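Dinoflagellate luciferase (PDB 1VPR) catalyses, in this third of its three luciferase domains, the oxidation of dinoflagellate luciferin by molecular oxygen with emission of blue light. Local coordinates at residues M288-E293 with S299-V304; A91-L96 with I166-G171; T197-T202 with R271-E276; G250-P255 with I275-F280. All coordinates share one frame; numbering follows the deposited sequence.

All four contacts lie on the large antiparallel barrel sheet of the calycin-type catalytic domain. Interaction 1 is the buried hairpin 285-294/297-307, with full backbone pairing. Interactions 3 and 4 share I275 and E276 of the neighbouring strand 271-282 and lie on the inner side of the wall: the first sets H199 and Q201 of a loop against F273 and H200 against I275, the second W252 against R277. Interaction 2 is smaller and only partly buried, setting helix 87-100 on the outer side of strand 163-169 through van der Waals touches of one threonine, without a hydrogen bond. Inside, Q290 and H200 tie interactions 1, 3 and 4 together; the outer face combines rings F300 and F302 with salt bridges such as R289-D103.

Interaction 1. Residues M288-E293 with S299-V304; sequences MRQATE and SFVFYV
R289 lays its aliphatic chain over one face of the F302 ring, a CH-pi contact with CG of R289 3.9 Å from the ring centroid. Beyond it the chain bends at chi3 (65°), which brings the guanidinium beside F300, with CE2 of that ring over one of its faces. CE2 of F300 also meets A291 CB at 3.6 Å. The Y303 ring is approached at its edge: Q290 OE1 lies in the ring plane and accepts a 2.7 Å hydrogen bond from Y303 OH, which stands 45° out of the amide carbonyl plane. Selenium of selenomethionine M288 makes an oblique Met-aromatic contact with the same ring, 4.7 Å from its centroid. On the Y303 side of the sheet the extended Q290 chain runs alongside V301, NE2 lying 3.6 Å from V301 CG2. Paired backbone bonds join M288 to Y303, Q290 to V301 and T292 to S299, and a water links T292 OG1 with S299 O. This hairpin is flanked by strands 271-282 and 163-169. Helix 87-100 packs over R289, F300 and F302, and D103 takes the R289 charge; from the opposite, barrel-lining face, Q290 OE1 also receives R277 NE, and T292 OG1 bonds H200 O.

Interaction 2. Residues A91-L96 with I166-G171; sequences AMTEKL and ITVSGG
T93 is the one residue of 91-96 that touches strand 163-169 here, and both branches of its side chain are used. Its methyl, CG2, presses on CB of S169 at 3.6 Å, while OG1 lies 3.4 Å from CG2 of V168. The V168 methyl making this touch occupies the crowded position between its own backbone N and carbonyl carbon. The two strand residues can face the helix together because V168 and S169 both stand opposite F302 in a classic beta bulge. In it, the backbone O of F302 lies 2.7 Å from the backbone N of V168. After the bulge the chain turns at G170 with a positive phi of 85°, where a side chain would strike the preceding carbonyl.

Only 103 Å² is buried in all, and the packing is confined to this point. A91 and K95 lie on the exposed side of the helix, K95 paired with E99, and the E94 side chain is not modelled beyond CB. L96 is buried as well, but against F302, F280 and F287.

With chi1 at -59°, T93 OG1 sits beside its backbone N and bonds V89 O one turn back in the helix. Replacing T93 by an alanine removes OG1 and both its contacts along with CG2, and is likely to open a gap against V168 and S169 and leave V89 O without its side-chain partner. Because the hydroxyl is satisfied by V89 O within the helix, what it and the methyl offer the strand is van der Waals contact, with no hydrogen bond across the interface.

Interaction 3. Residues T197-T202 with R271-E276; sequences TDHHQT and RCFRIE
H199 points the edge of its imidazole at the face of the F273 ring in a T-shaped pair, the two planes 89° apart. CE1 of H199 is the atom that enters, lying over the ring centre and 3.6 Å from F273 CE1. Q201 comes to the rim of the same phenyl ring, its OE1 near the ring plane and 3.3 Å from F273 CE2. Two residues along the strand, on the same face, I275 is fully extended (chi1 179°), which carries CD1 to within 3.8 Å of H200 CB.

These groups are steadied by a second shell. H199 NE2 bonds E266, and its backbone N donates to D198 OD2 at 2.9 Å. D198 O is gripped twice, by Q201 N and by Q201 NE2 from opposite faces of its carbonyl plane; NE2 also bonds A195 O. A water donates to Q201 OE1 at 2.6 Å and accepts from R271 NH1, and R271, salt-bridged to E266 in turn, lays one guanidinium face against F273 CZ. An alanine in place of F273 lacks the ring, and would probably leave the H199 edge facing a gap and the Q201 carboxamide without its aromatic neighbour.

Farther out, F273 packs on T292 and V294 of the adjoining strand 285-294. The loop that follows helix 187-197 is thus held by aromatic and aliphatic contacts against the inward-facing side chains of strand 271-282, consistent with the barrel of the calycin superfamily.

Interaction 4. Residues G250-P255 with I275-F280; sequences GVWVLP and IERRAF
On the inner wall of the barrel, W252 of strand 247-253 reaches past the intervening strand 259-266 to touch I275 and R277 of strand 271-282. The six-membered part of the indole does the touching, its CH2 atom 3.6 Å from I275 CD1, with CG1 and CG2 of I275 close behind. R277 crosses the tryptophan at about a right angle, its chain extended from CG to NE (chi3 171°). CD packs on W252 CH2, and the guanidinium then offers a face to CZ2, which lies 3.5 Å from R277 NH1 with the two planes 27° apart. In this calycin-type barrel the two short strand segments are 8.8 Å apart at 36°, and the large side chains meet across strand 259-266. A water accepts from W252 NE1 at 3.2 Å and, weakly, from R277 NH1. R277 NE bonds Q290 OE1, which would help hold the guanidinium beside the indole, while K260 makes a cation-pi contact with W252. On the other face of strand 271-282, E276 presents the syn lone pair of OE2 to R278 NE in a 2.6 Å salt bridge, and its OE1 has a second charged partner in R259.

Interaction 1. Residues M288-E293 with S299-V304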
loop_
_atom_site.group_PDB
_atom_site.type_symbol
_atom_site.label_atom_id
_atom_site.label_comp_id
_atom_site.label_asym_id
_atom_site.label_seq_id
_atom_site.Cartn_x
_atom_site.Cartn_y
_atom_site.Cartn_z
HETATM N N MSE A 288 7.360 6.320 11.608
HETATM C CA MSE A 288 7.674 5.460 10.500
HETATM C C MSE A 288 7.745 6.356 9.286
HETATM O O MSE A 288 6.833 7.145 9.048
HETATM C CB MSE A 288 6.586 4.386 10.268
HETATM C CG MSE A 288 6.768 3.702 8.917
HETATM SE SE MSE A 288 5.525 2.238 8.581
HETATM C CE MSE A 288 6.442 0.938 9.519
ATOM N N ARG A 289 8.825 6.250 8.523
ATOM C CA ARG A 289 8.931 7.033 7.317
ATOM C C ARG A 289 8.909 6.100 6.128
ATOM O O ARG A 289 9.687 5.156 6.046
ATOM C CB ARG A 289 10.218 7.877 7.265
ATOM C CG ARG A 289 10.282 8.740 5.989
ATOM C CD ARG A 289 11.647 9.436 5.812
ATOM N NE ARG A 289 12.732 8.469 5.589
ATOM C CZ ARG A 289 14.028 8.748 5.759
ATOM N NH1 ARG A 289 14.947 7.820 5.536
ATOM N NH2 ARG A 289 14.410 9.955 6.165
ATOM N N GLN A 290 7.989 6.368 5.215
ATOM C CA GLN A 290 7.853 5.588 3.988
ATOM C C GLN A 290 8.411 6.451 2.850
ATOM O O GLN A 290 8.029 7.610 2.707
ATOM C CB GLN A 290 6.368 5.316 3.750
ATOM C CG GLN A 290 6.020 4.558 2.483
ATOM C CD GLN A 290 4.539 4.288 2.399
ATOM O OE1 GLN A 290 3.961 3.644 3.283
ATOM N NE2 GLN A 290 3.909 4.786 1.338
ATOM N N ALA A 291 9.308 5.897 2.038
ATOM C CA ALA A 291 9.889 6.654 0.943
ATOM C C ALA A 291 9.755 5.826 -0.329
ATOM O O ALA A 291 10.331 4.733 -0.427
ATOM C CB ALA A 291 11.386 6.956 1.243
ATOM N N THR A 292 9.005 6.353 -1.291
ATOM C CA THR A 292 8.767 5.681 -2.567
ATOM C C THR A 292 9.377 6.477 -3.716
ATOM O O THR A 292 9.185 7.689 -3.804
ATOM C CB THR A 292 7.277 5.555 -2.839
ATOM O OG1 THR A 292 6.636 4.975 -1.697
ATOM C CG2 THR A 292 7.026 4.663 -4.051
ATOM N N GLU A 293 10.082 5.790 -4.608
ATOM C CA GLU A 293 10.744 6.473 -5.721
ATOM C C GLU A 293 10.541 5.856 -7.090
ATOM O O GLU A 293 10.520 4.635 -7.250
ATOM C CB GLU A 293 12.256 6.560 -5.457
ATOM C CG GLU A 293 13.046 7.470 -6.423
ATOM C CD GLU A 293 13.505 6.789 -7.716
ATOM O OE1 GLU A 293 14.104 7.500 -8.565
ATOM O OE2 GLU A 293 13.286 5.562 -7.887
ATOM N N SER A 299 8.735 10.283 -3.069
ATOM C CA SER A 299 7.551 10.751 -2.321
ATOM C C SER A 299 7.589 10.154 -0.903
ATOM O O SER A 299 7.726 8.935 -0.770
ATOM C CB SER A 299 6.266 10.291 -3.005
ATOM O OG SER A 299 6.155 10.820 -4.310
ATOM N N PHE A 300 7.471 11.000 0.131
ATOM C CA PHE A 300 7.494 10.558 1.527
ATOM C C PHE A 300 6.131 10.531 2.226
ATOM O O PHE A 300 5.280 11.394 1.995
ATOM C CB PHE A 300 8.413 11.455 2.385
ATOM C CG PHE A 300 9.855 11.441 1.968
ATOM C CD1 PHE A 300 10.361 12.431 1.116
ATOM C CD2 PHE A 300 10.701 10.431 2.406
ATOM C CE1 PHE A 300 11.685 12.404 0.713
ATOM C CE2 PHE A 300 12.035 10.397 2.004
ATOM C CZ PHE A 300 12.524 11.381 1.159
ATOM N N VAL A 301 5.931 9.515 3.067
ATOM C CA VAL A 301 4.718 9.403 3.870
ATOM C C VAL A 301 5.257 9.200 5.281
ATOM O O VAL A 301 6.176 8.392 5.484
ATOM C CB VAL A 301 3.825 8.170 3.465
ATOM C CG1 VAL A 301 2.606 8.088 4.400
ATOM C CG2 VAL A 301 3.351 8.322 2.026
ATOM N N PHE A 302 4.739 9.958 6.247
ATOM C CA PHE A 302 5.164 9.803 7.645
ATOM C C PHE A 302 3.981 9.381 8.492
ATOM O O PHE A 302 2.862 9.901 8.310
ATOM C CB PHE A 302 5.719 11.113 8.230
ATOM C CG PHE A 302 7.081 11.488 7.706
ATOM C CD1 PHE A 302 7.213 12.136 6.484
ATOM C CD2 PHE A 302 8.224 11.181 8.432
ATOM C CE1 PHE A 302 8.466 12.476 5.993
ATOM C CE2 PHE A 302 9.477 11.520 7.952
ATOM C CZ PHE A 302 9.597 12.168 6.729
ATOM N N TYR A 303 4.234 8.457 9.424
ATOM C CA TYR A 303 3.210 7.949 10.347
ATOM C C TYR A 303 3.773 8.005 11.751
ATOM O O TYR A 303 4.994 7.865 11.954
ATOM C CB TYR A 303 2.887 6.466 10.091
ATOM C CG TYR A 303 2.636 6.059 8.649
ATOM C CD1 TYR A 303 3.694 5.753 7.786
ATOM C CD2 TYR A 303 1.346 5.892 8.182
ATOM C CE1 TYR A 303 3.455 5.274 6.486
ATOM C CE2 TYR A 303 1.093 5.407 6.885
ATOM C CZ TYR A 303 2.153 5.097 6.050
ATOM O OH TYR A 303 1.890 4.567 4.798
ATOM N N VAL A 304 2.898 8.189 12.728
ATOM C CA VAL A 304 3.337 8.182 14.118
ATOM C C VAL A 304 2.655 6.967 14.771
ATOM O O VAL A 304 1.488 6.669 14.493
ATOM C CB VAL A 304 2.976 9.503 14.859
ATOM C CG1 VAL A 304 1.444 9.723 14.882
ATOM C CG2 VAL A 304 3.521 9.446 16.281
HETATM O O HOH W 1 5.986 6.981 -0.099
HETATM O O HOH W 2 7.493 9.180 -6.331
#

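Interaction 2. Residues A91-L96 with I166-G171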
loop_
_atom_site.group_PDB
_atom_site.type_symbol
_atom_site.label_atom_id
_atom_site.label_comp_id
_atom_site.label_asym_id
_atom_site.label_seq_id
_atom_site.Cartn_x
_atom_site.Cartn_y
_atom_site.Cartn_z
ATOM N N ALA A 91 5.158 19.637 14.494
ATOM C CA ALA A 91 6.497 20.223 14.444
ATOM C C ALA A 91 7.589 19.160 14.276
ATOM O O ALA A 91 8.583 19.371 13.561
ATOM C CB ALA A 91 6.749 21.037 15.709
HETATM N N MSE A 92 7.430 18.016 14.932
HETATM C CA MSE A 92 8.442 16.983 14.774
HETATM C C MSE A 92 8.385 16.510 13.330
HETATM O O MSE A 92 9.413 16.249 12.714
HETATM C CB MSE A 92 8.165 15.807 15.708
HETATM C CG MSE A 92 8.215 16.167 17.170
HETATM SE SE MSE A 92 7.517 14.746 18.300
HETATM C CE MSE A 92 9.145 14.189 19.121
ATOM N N THR A 93 7.173 16.400 12.785
ATOM C CA THR A 93 7.002 15.926 11.409
ATOM C C THR A 93 7.617 16.880 10.379
ATOM O O THR A 93 8.282 16.449 9.422
ATOM C CB THR A 93 5.511 15.676 11.120
ATOM O OG1 THR A 93 5.015 14.689 12.045
ATOM C CG2 THR A 93 5.306 15.153 9.705
ATOM N N GLU A 94 7.418 18.179 10.578
ATOM C CA GLU A 94 7.989 19.170 9.671
ATOM C C GLU A 94 9.520 19.029 9.658
ATOM O O GLU A 94 10.145 19.057 8.599
ATOM C CB GLU A 94 7.586 20.570 10.117
ATOM N N LYS A 95 10.125 18.851 10.827
ATOM C CA LYS A 95 11.577 18.710 10.898
ATOM C C LYS A 95 12.036 17.428 10.196
ATOM O O LYS A 95 13.035 17.437 9.464
ATOM C CB LYS A 95 12.031 18.741 12.364
ATOM C CG LYS A 95 13.540 18.572 12.580
ATOM C CD LYS A 95 13.924 18.930 14.026
ATOM C CE LYS A 95 15.336 18.456 14.357
ATOM N NZ LYS A 95 16.287 18.812 13.254
ATOM N N LEU A 96 11.307 16.327 10.399
ATOM C CA LEU A 96 11.659 15.065 9.742
ATOM C C LEU A 96 11.555 15.194 8.212
ATOM O O LEU A 96 12.365 14.631 7.468
ATOM C CB LEU A 96 10.725 13.943 10.204
ATOM C CG LEU A 96 10.835 13.451 11.647
ATOM C CD1 LEU A 96 9.731 12.425 11.930
ATOM C CD2 LEU A 96 12.213 12.824 11.868
ATOM N N ILE A 166 -0.607 6.093 12.521
ATOM C CA ILE A 166 -1.461 7.130 11.960
ATOM C C ILE A 166 -0.647 8.089 11.091
ATOM O O ILE A 166 0.364 8.652 11.520
ATOM C CB ILE A 166 -2.172 7.927 13.090
ATOM C CG1 ILE A 166 -3.210 7.044 13.779
ATOM C CG2 ILE A 166 -2.814 9.198 12.529
ATOM C CD1 ILE A 166 -4.295 6.503 12.833
ATOM N N THR A 167 -1.106 8.276 9.862
ATOM C CA THR A 167 -0.448 9.159 8.911
ATOM C C THR A 167 -0.429 10.610 9.370
ATOM O O THR A 167 -1.491 11.191 9.696
ATOM C CB THR A 167 -1.159 9.103 7.562
ATOM O OG1 THR A 167 -1.250 7.737 7.137
ATOM C CG2 THR A 167 -0.406 9.940 6.529
ATOM N N VAL A 168 0.761 11.212 9.364
ATOM C CA VAL A 168 0.877 12.600 9.775
ATOM C C VAL A 168 1.444 13.470 8.658
ATOM O O VAL A 168 1.511 14.692 8.769
ATOM C CB VAL A 168 1.701 12.754 11.107
ATOM C CG1 VAL A 168 0.897 12.173 12.271
ATOM C CG2 VAL A 168 3.075 12.047 11.000
ATOM N N SER A 169 1.829 12.850 7.557
ATOM C CA SER A 169 2.325 13.626 6.428
ATOM C C SER A 169 2.292 12.795 5.172
ATOM O O SER A 169 2.637 11.611 5.187
ATOM C CB SER A 169 3.752 14.118 6.659
ATOM O OG SER A 169 4.195 14.808 5.499
ATOM N N GLY A 170 1.860 13.423 4.081
ATOM C CA GLY A 170 1.814 12.729 2.809
ATOM C C GLY A 170 0.555 11.929 2.581
ATOM O O GLY A 170 0.519 11.092 1.676
ATOM N N GLY A 171 -0.476 12.168 3.385
ATOM C CA GLY A 171 -1.714 11.447 3.199
ATOM C C GLY A 171 -2.413 11.861 1.917
ATOM O O GLY A 171 -2.386 13.050 1.512
#

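Interaction 3. Residues T197-T202 with R271-E276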
loop_
_atom_site.group_PDB
_atom_site.type_symbol
_atom_site.label_atom_id
_atom_site.label_comp_id
_atom_site.label_asym_id
_atom_site.label_seq_id
_atom_site.Cartn_x
_atom_site.Cartn_y
_atom_site.Cartn_z
ATOM N N THR A 197 -0.936 10.266 -7.227
ATOM C CA THR A 197 -1.085 9.908 -5.815
ATOM C C THR A 197 -1.394 8.423 -5.635
ATOM O O THR A 197 -1.571 7.963 -4.510
ATOM C CB THR A 197 -2.224 10.713 -5.146
ATOM O OG1 THR A 197 -3.466 10.400 -5.780
ATOM C CG2 THR A 197 -1.966 12.199 -5.285
ATOM N N ASP A 198 -1.399 7.655 -6.717
ATOM C CA ASP A 198 -1.771 6.242 -6.607
ATOM C C ASP A 198 -0.860 5.432 -5.698
ATOM O O ASP A 198 0.332 5.735 -5.512
ATOM C CB ASP A 198 -1.867 5.569 -7.997
ATOM C CG ASP A 198 -2.932 4.452 -8.051
ATOM O OD1 ASP A 198 -3.079 3.787 -9.109
ATOM O OD2 ASP A 198 -3.640 4.232 -7.042
ATOM N N HIS A 199 -1.467 4.399 -5.130
ATOM C CA HIS A 199 -0.823 3.477 -4.224
ATOM C C HIS A 199 0.169 4.075 -3.240
ATOM O O HIS A 199 -0.199 4.968 -2.485
ATOM C CB HIS A 199 -0.227 2.266 -4.991
ATOM C CG HIS A 199 0.674 2.618 -6.136
ATOM N ND1 HIS A 199 2.022 2.859 -5.975
ATOM C CD2 HIS A 199 0.422 2.748 -7.461
ATOM C CE1 HIS A 199 2.562 3.124 -7.153
ATOM N NE2 HIS A 199 1.610 3.063 -8.071
ATOM N N HIS A 200 1.426 3.630 -3.230
ATOM C CA HIS A 200 2.334 4.151 -2.212
ATOM C C HIS A 200 2.977 5.493 -2.441
ATOM O O HIS A 200 3.892 5.856 -1.714
ATOM C CB HIS A 200 3.392 3.098 -1.870
ATOM C CG HIS A 200 2.798 1.844 -1.319
ATOM N ND1 HIS A 200 1.921 1.850 -0.255
ATOM C CD2 HIS A 200 2.942 0.549 -1.684
ATOM C CE1 HIS A 200 1.553 0.608 0.013
ATOM N NE2 HIS A 200 2.160 -0.201 -0.839
ATOM N N GLN A 201 2.501 6.226 -3.448
ATOM C CA GLN A 201 2.994 7.570 -3.707
ATOM C C GLN A 201 2.451 8.485 -2.613
ATOM O O GLN A 201 3.067 9.508 -2.294
ATOM C CB GLN A 201 2.565 8.036 -5.093
ATOM C CG GLN A 201 3.467 7.444 -6.167
ATOM C CD GLN A 201 2.909 7.550 -7.565
ATOM O OE1 GLN A 201 3.589 8.011 -8.469
ATOM N NE2 GLN A 201 1.689 7.092 -7.757
ATOM N N THR A 202 1.302 8.120 -2.039
ATOM C CA THR A 202 0.739 8.876 -0.919
ATOM C C THR A 202 0.246 7.837 0.075
ATOM O O THR A 202 0.174 6.660 -0.249
ATOM C CB THR A 202 -0.466 9.781 -1.314
ATOM O OG1 THR A 202 -1.489 8.992 -1.934
ATOM C CG2 THR A 202 -0.017 10.855 -2.270
ATOM N N ARG A 271 6.344 0.548 -14.909
ATOM C CA ARG A 271 7.299 1.178 -13.983
ATOM C C ARG A 271 7.510 0.381 -12.691
ATOM O O ARG A 271 6.568 -0.209 -12.160
ATOM C CB ARG A 271 6.824 2.591 -13.630
ATOM C CG ARG A 271 6.876 3.577 -14.782
ATOM C CD ARG A 271 6.458 4.963 -14.299
ATOM N NE ARG A 271 5.073 4.975 -13.840
ATOM C CZ ARG A 271 4.519 6.003 -13.196
ATOM N NH1 ARG A 271 3.247 5.954 -12.803
ATOM N NH2 ARG A 271 5.250 7.082 -12.937
ATOM N N CYS A 272 8.748 0.359 -12.198
ATOM C CA CYS A 272 9.082 -0.349 -10.958
ATOM C C CYS A 272 9.292 0.706 -9.869
ATOM O O CYS A 272 10.298 1.420 -9.892
ATOM C CB CYS A 272 10.386 -1.156 -11.136
ATOM S SG CYS A 272 10.896 -2.165 -9.686
ATOM N N PHE A 273 8.334 0.836 -8.947
ATOM C CA PHE A 273 8.465 1.797 -7.849
ATOM C C PHE A 273 9.312 1.127 -6.790
ATOM O O PHE A 273 9.074 -0.025 -6.421
ATOM C CB PHE A 273 7.092 2.149 -7.233
ATOM C CG PHE A 273 6.232 3.038 -8.097
ATOM C CD1 PHE A 273 5.574 2.526 -9.203
ATOM C CD2 PHE A 273 6.082 4.392 -7.790
ATOM C CE1 PHE A 273 4.775 3.331 -10.000
ATOM C CE2 PHE A 273 5.285 5.218 -8.576
ATOM C CZ PHE A 273 4.625 4.689 -9.690
ATOM N N ARG A 274 10.299 1.834 -6.269
ATOM C CA ARG A 274 11.138 1.229 -5.259
ATOM C C ARG A 274 10.808 1.922 -3.964
ATOM O O ARG A 274 10.510 3.108 -3.952
ATOM C CB ARG A 274 12.596 1.340 -5.681
ATOM C CG ARG A 274 12.911 0.381 -6.841
ATOM C CD ARG A 274 14.344 0.559 -7.360
ATOM N NE ARG A 274 14.516 1.916 -7.856
ATOM C CZ ARG A 274 15.689 2.447 -8.169
ATOM N NH1 ARG A 274 16.793 1.714 -8.040
ATOM N NH2 ARG A 274 15.756 3.714 -8.569
ATOM N N ILE A 275 10.872 1.193 -2.857
ATOM C CA ILE A 275 10.390 1.772 -1.609
ATOM C C ILE A 275 11.001 1.221 -0.341
ATOM O O ILE A 275 11.524 0.102 -0.330
ATOM C CB ILE A 275 8.841 1.552 -1.587
ATOM C CG1 ILE A 275 8.192 2.104 -0.312
ATOM C CG2 ILE A 275 8.534 0.030 -1.701
ATOM C CD1 ILE A 275 6.669 1.909 -0.346
ATOM N N GLU A 276 10.985 2.032 0.717
ATOM C CA GLU A 276 11.441 1.573 2.023
ATOM C C GLU A 276 10.507 2.123 3.086
ATOM O O GLU A 276 9.838 3.161 2.873
ATOM C CB GLU A 276 12.879 2.031 2.354
ATOM C CG GLU A 276 13.101 3.538 2.512
ATOM C CD GLU A 276 14.297 3.820 3.399
ATOM O OE1 GLU A 276 15.425 3.460 2.983
ATOM O OE2 GLU A 276 14.117 4.370 4.523
HETATM O O HOH W 3 2.828 8.140 -10.939
#

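Interaction 4. Residues G250-P255 with I275-F280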
loop_
_atom_site.group_PDB
_atom_site.type_symbol
_atom_site.label_atom_id
_atom_site.label_comp_id
_atom_site.label_asym_id
_atom_site.label_seq_id
_atom_site.Cartn_x
_atom_site.Cartn_y
_atom_site.Cartn_z
ATOM N N GLY A 250 4.222 -6.786 -6.127
ATOM C CA GLY A 250 5.379 -6.288 -5.408
ATOM C C GLY A 250 5.884 -7.229 -4.350
ATOM O O GLY A 250 5.304 -8.287 -4.135
ATOM N N VAL A 251 6.945 -6.811 -3.669
ATOM C CA VAL A 251 7.599 -7.603 -2.652
ATOM C C VAL A 251 8.154 -6.711 -1.564
ATOM O O VAL A 251 8.624 -5.620 -1.863
ATOM C CB VAL A 251 8.846 -8.361 -3.257
ATOM C CG1 VAL A 251 9.674 -8.960 -2.135
ATOM C CG2 VAL A 251 8.407 -9.454 -4.234
ATOM N N TRP A 252 8.096 -7.164 -0.309
ATOM C CA TRP A 252 8.714 -6.441 0.794
ATOM C C TRP A 252 9.784 -7.401 1.290
ATOM O O TRP A 252 9.554 -8.623 1.378
ATOM C CB TRP A 252 7.781 -6.216 2.005
ATOM C CG TRP A 252 6.863 -5.065 1.903
ATOM C CD1 TRP A 252 5.508 -5.112 1.867
ATOM C CD2 TRP A 252 7.220 -3.682 1.871
ATOM N NE1 TRP A 252 4.989 -3.849 1.817
ATOM C CE2 TRP A 252 6.022 -2.947 1.821
ATOM C CE3 TRP A 252 8.442 -2.994 1.874
ATOM C CZ2 TRP A 252 5.996 -1.549 1.785
ATOM C CZ3 TRP A 252 8.424 -1.612 1.836
ATOM C CH2 TRP A 252 7.204 -0.900 1.791
ATOM N N VAL A 253 10.952 -6.864 1.596
ATOM C CA VAL A 253 12.030 -7.665 2.168
ATOM C C VAL A 253 12.272 -7.013 3.535
ATOM O O VAL A 253 12.182 -5.792 3.671
ATOM C CB VAL A 253 13.329 -7.588 1.326
ATOM C CG1 VAL A 253 14.414 -8.516 1.966
ATOM C CG2 VAL A 253 13.024 -8.040 -0.141
ATOM N N LEU A 254 12.562 -7.822 4.540
ATOM C CA LEU A 254 12.811 -7.322 5.896
ATOM C C LEU A 254 14.249 -7.767 6.228
ATOM O O LEU A 254 14.473 -8.705 6.980
ATOM C CB LEU A 254 11.797 -7.954 6.868
ATOM C CG LEU A 254 10.365 -7.386 6.975
ATOM C CD1 LEU A 254 9.772 -7.082 5.610
ATOM C CD2 LEU A 254 9.497 -8.390 7.713
ATOM N N PRO A 255 15.244 -7.050 5.692
ATOM C CA PRO A 255 16.665 -7.347 5.879
ATOM C C PRO A 255 17.294 -6.828 7.153
ATOM O O PRO A 255 18.433 -7.195 7.475
ATOM C CB PRO A 255 17.277 -6.665 4.670
ATOM C CG PRO A 255 16.505 -5.331 4.712
ATOM C CD PRO A 255 15.080 -5.802 4.918
ATOM N N ILE A 275 10.872 1.193 -2.857
ATOM C CA ILE A 275 10.390 1.772 -1.609
ATOM C C ILE A 275 11.001 1.221 -0.341
ATOM O O ILE A 275 11.524 0.102 -0.330
ATOM C CB ILE A 275 8.841 1.552 -1.587
ATOM C CG1 ILE A 275 8.192 2.104 -0.312
ATOM C CG2 ILE A 275 8.534 0.030 -1.701
ATOM C CD1 ILE A 275 6.669 1.909 -0.346
ATOM N N GLU A 276 10.985 2.032 0.717
ATOM C CA GLU A 276 11.441 1.573 2.023
ATOM C C GLU A 276 10.507 2.123 3.086
ATOM O O GLU A 276 9.838 3.161 2.873
ATOM C CB GLU A 276 12.879 2.031 2.354
ATOM C CG GLU A 276 13.101 3.538 2.512
ATOM C CD GLU A 276 14.297 3.820 3.399
ATOM O OE1 GLU A 276 15.425 3.460 2.983
ATOM O OE2 GLU A 276 14.117 4.370 4.523
ATOM N N ARG A 277 10.425 1.408 4.211
ATOM C CA ARG A 277 9.675 1.878 5.377
ATOM C C ARG A 277 10.629 1.635 6.519
ATOM O O ARG A 277 11.156 0.531 6.641
ATOM C CB ARG A 277 8.398 1.087 5.644
ATOM C CG ARG A 277 7.203 1.491 4.754
ATOM C CD ARG A 277 6.061 0.476 4.858
ATOM N NE ARG A 277 4.867 0.981 4.178
ATOM C CZ ARG A 277 3.773 0.258 3.956
ATOM N NH1 ARG A 277 3.722 -1.000 4.367
ATOM N NH2 ARG A 277 2.737 0.792 3.303
ATOM N N ARG A 278 10.852 2.651 7.349
ATOM C CA ARG A 278 11.729 2.506 8.504
ATOM C C ARG A 278 11.067 3.115 9.725
ATOM O O ARG A 278 10.380 4.146 9.629
ATOM C CB ARG A 278 13.103 3.167 8.264
ATOM C CG ARG A 278 13.127 4.679 8.185
ATOM C CD ARG A 278 14.576 5.204 8.143
ATOM N NE ARG A 278 15.235 4.903 6.865
ATOM C CZ ARG A 278 16.490 5.245 6.568
ATOM N NH1 ARG A 278 16.988 4.938 5.384
ATOM N NH2 ARG A 278 17.252 5.886 7.458
ATOM N N ALA A 279 11.257 2.464 10.869
ATOM C CA ALA A 279 10.703 2.938 12.135
ATOM C C ALA A 279 11.855 3.459 12.988
ATOM O O ALA A 279 12.901 2.826 13.058
ATOM C CB ALA A 279 10.001 1.795 12.869
ATOM N N PHE A 280 11.658 4.593 13.649
ATOM C CA PHE A 280 12.709 5.173 14.495
ATOM C C PHE A 280 12.067 6.106 15.521
ATOM O O PHE A 280 10.967 6.617 15.312
ATOM C CB PHE A 280 13.728 5.936 13.625
ATOM C CG PHE A 280 13.096 6.930 12.704
ATOM C CD1 PHE A 280 12.821 8.228 13.140
ATOM C CD2 PHE A 280 12.703 6.556 11.419
ATOM C CE1 PHE A 280 12.160 9.138 12.313
ATOM C CE2 PHE A 280 12.044 7.453 10.586
ATOM C CZ PHE A 280 11.771 8.752 11.036
HETATM O O HOH W 4 2.030 -3.671 2.916
#